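Local coordinates for protein metallocarboxypeptidase (Trypanosoma cruzi, PDB 3DWC) that probably releases C-terminal amino acids other than proline from peptides, as a metal-dependent carboxypeptidase of the M32 family, at residues K7-V12 with R63-E68. Residues are numbered along the deposited sequence; the frame is centred on the assembly and turned at random.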
# COMPACT_ATOMS: atom_id res chain seq x y z
N LYS B 7 14.20 -9.00 -27.51
CA LYS B 7 12.78 -8.77 -27.21
C LYS B 7 12.22 -9.74 -26.14
O LYS B 7 11.36 -9.37 -25.32
CB LYS B 7 11.94 -8.81 -28.49
CG LYS B 7 12.08 -7.55 -29.36
CD LYS B 7 11.16 -6.43 -28.83
CE LYS B 7 11.57 -5.06 -29.31
NZ LYS B 7 10.59 -4.02 -28.86
N GLU B 8 12.71 -10.98 -26.16
CA GLU B 8 12.34 -11.92 -25.11
C GLU B 8 12.85 -11.44 -23.76
O GLU B 8 12.13 -11.50 -22.79
CB GLU B 8 12.86 -13.32 -25.43
CG GLU B 8 12.66 -14.34 -24.31
CD GLU B 8 11.20 -14.73 -24.11
OE1 GLU B 8 10.81 -14.99 -22.93
OE2 GLU B 8 10.45 -14.76 -25.13
N LEU B 9 14.09 -10.94 -23.71
CA LEU B 9 14.58 -10.29 -22.51
C LEU B 9 13.72 -9.11 -22.09
O LEU B 9 13.46 -8.91 -20.91
CB LEU B 9 16.04 -9.88 -22.64
CG LEU B 9 17.04 -11.04 -22.52
CD1 LEU B 9 18.32 -10.76 -23.30
CD2 LEU B 9 17.38 -11.37 -21.07
N GLU B 10 13.29 -8.31 -23.04
CA GLU B 10 12.49 -7.15 -22.70
C GLU B 10 11.27 -7.59 -21.94
O GLU B 10 10.90 -6.99 -20.94
CB GLU B 10 12.08 -6.37 -23.95
CG GLU B 10 13.15 -5.42 -24.46
CD GLU B 10 12.58 -4.32 -25.37
OE1 GLU B 10 11.50 -4.53 -25.93
OE2 GLU B 10 13.21 -3.24 -25.51
N ARG B 11 10.62 -8.63 -22.45
CA ARG B 11 9.42 -9.24 -21.85
C ARG B 11 9.65 -9.75 -20.42
O ARG B 11 8.80 -9.57 -19.54
CB ARG B 11 8.97 -10.40 -22.76
CG ARG B 11 7.62 -11.00 -22.40
CD ARG B 11 7.35 -12.37 -23.13
NE ARG B 11 8.10 -13.46 -22.50
CZ ARG B 11 7.83 -13.97 -21.28
NH1 ARG B 11 6.80 -13.52 -20.55
NH2 ARG B 11 8.59 -14.94 -20.79
N VAL B 12 10.78 -10.41 -20.21
CA VAL B 12 11.16 -10.85 -18.89
C VAL B 12 11.34 -9.65 -17.99
O VAL B 12 10.87 -9.65 -16.87
CB VAL B 12 12.47 -11.65 -18.90
CG1 VAL B 12 12.95 -11.93 -17.49
CG2 VAL B 12 12.27 -12.95 -19.68
N ARG B 63 20.70 -15.95 -18.91
CA ARG B 63 22.09 -15.88 -19.36
C ARG B 63 22.26 -16.27 -20.83
O ARG B 63 22.93 -15.58 -21.59
CB ARG B 63 22.95 -16.81 -18.50
CG ARG B 63 24.44 -16.77 -18.80
CD ARG B 63 25.10 -17.99 -18.21
NE ARG B 63 26.51 -18.07 -18.58
CZ ARG B 63 27.53 -17.73 -17.80
NH1 ARG B 63 27.33 -17.27 -16.56
NH2 ARG B 63 28.78 -17.87 -18.26
N ALA B 64 21.64 -17.38 -21.21
CA ALA B 64 21.63 -17.82 -22.60
C ALA B 64 20.98 -16.77 -23.50
O ALA B 64 21.45 -16.50 -24.62
CB ALA B 64 20.90 -19.16 -22.72
N LEU B 65 19.91 -16.13 -23.01
CA LEU B 65 19.25 -15.09 -23.79
C LEU B 65 20.19 -13.87 -23.98
O LEU B 65 20.35 -13.36 -25.08
CB LEU B 65 17.92 -14.67 -23.16
CG LEU B 65 16.69 -15.56 -23.40
CD1 LEU B 65 15.52 -15.05 -22.58
CD2 LEU B 65 16.31 -15.63 -24.87
N ILE B 66 20.82 -13.45 -22.89
CA ILE B 66 21.72 -12.32 -22.92
C ILE B 66 22.87 -12.59 -23.90
O ILE B 66 23.23 -11.73 -24.70
CB ILE B 66 22.27 -11.97 -21.51
CG1 ILE B 66 21.17 -11.43 -20.58
CG2 ILE B 66 23.33 -10.91 -21.59
CD1 ILE B 66 21.66 -11.14 -19.17
N GLU B 67 23.45 -13.78 -23.82
CA GLU B 67 24.53 -14.19 -24.74
C GLU B 67 24.12 -14.22 -26.22
O GLU B 67 24.86 -13.71 -27.06
CB GLU B 67 25.12 -15.54 -24.30
CG GLU B 67 25.95 -15.40 -23.02
CD GLU B 67 26.54 -16.71 -22.51
OE1 GLU B 67 27.27 -16.64 -21.50
OE2 GLU B 67 26.28 -17.79 -23.08
N GLU B 68 22.97 -14.78 -26.55
CA GLU B 68 22.50 -14.70 -27.93
C GLU B 68 22.27 -13.27 -28.40
O GLU B 68 22.61 -12.92 -29.53
CB GLU B 68 21.23 -15.50 -28.17
CG GLU B 68 21.40 -17.01 -28.10
CD GLU B 68 22.44 -17.58 -29.08
OE1 GLU B 68 22.83 -18.75 -28.88
OE2 GLU B 68 22.87 -16.89 -30.03
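Glu-8 touches Leu-65 through its aliphatic part, while its carboxylate meets the guanidinium of Arg-11 at the edge and in the guanidinium plane. This is a side-on salt bridge in which Arg-11 NE and NH2 both donate to Glu-8 OE1 (3.1 Å each); NH2 comes in on the syn side, whereas NE sits above the carboxylate plane, 43° out. The pair lies at the margin of a helix-helix packing in the all-helical N-terminal part of the M32 fold, where segments 7-12 and 63-68, on helices 3-32 and 60-71, pack obliquely antiparallel (139°), their axes approaching to 9.8 Å. No hydrogen bond links the segments; aliphatic groups pack together, partly against backbone. With Glu-8 CG anti to the backbone N (chi1 173°) and the chain bent at chi2, CG lies 3.4 Å from Leu-65 CD1 and the charged end turns to Arg-11. The Leu-9 and Leu-65 side chains run antiparallel alongside one another, Leu-9 CG 3.8 Å from Leu-65 CB. Met-87 and Trp-91 of helix 78-95 border this layer, touching Leu-9 and Ile-66 respectively. Leu-9 lies nearly perpendicular to Ile-66, its CD2 3.8 Å from Ile-66 CG1, and its CD1 reaches the backbone, 3.7 Å from Ile-66 N.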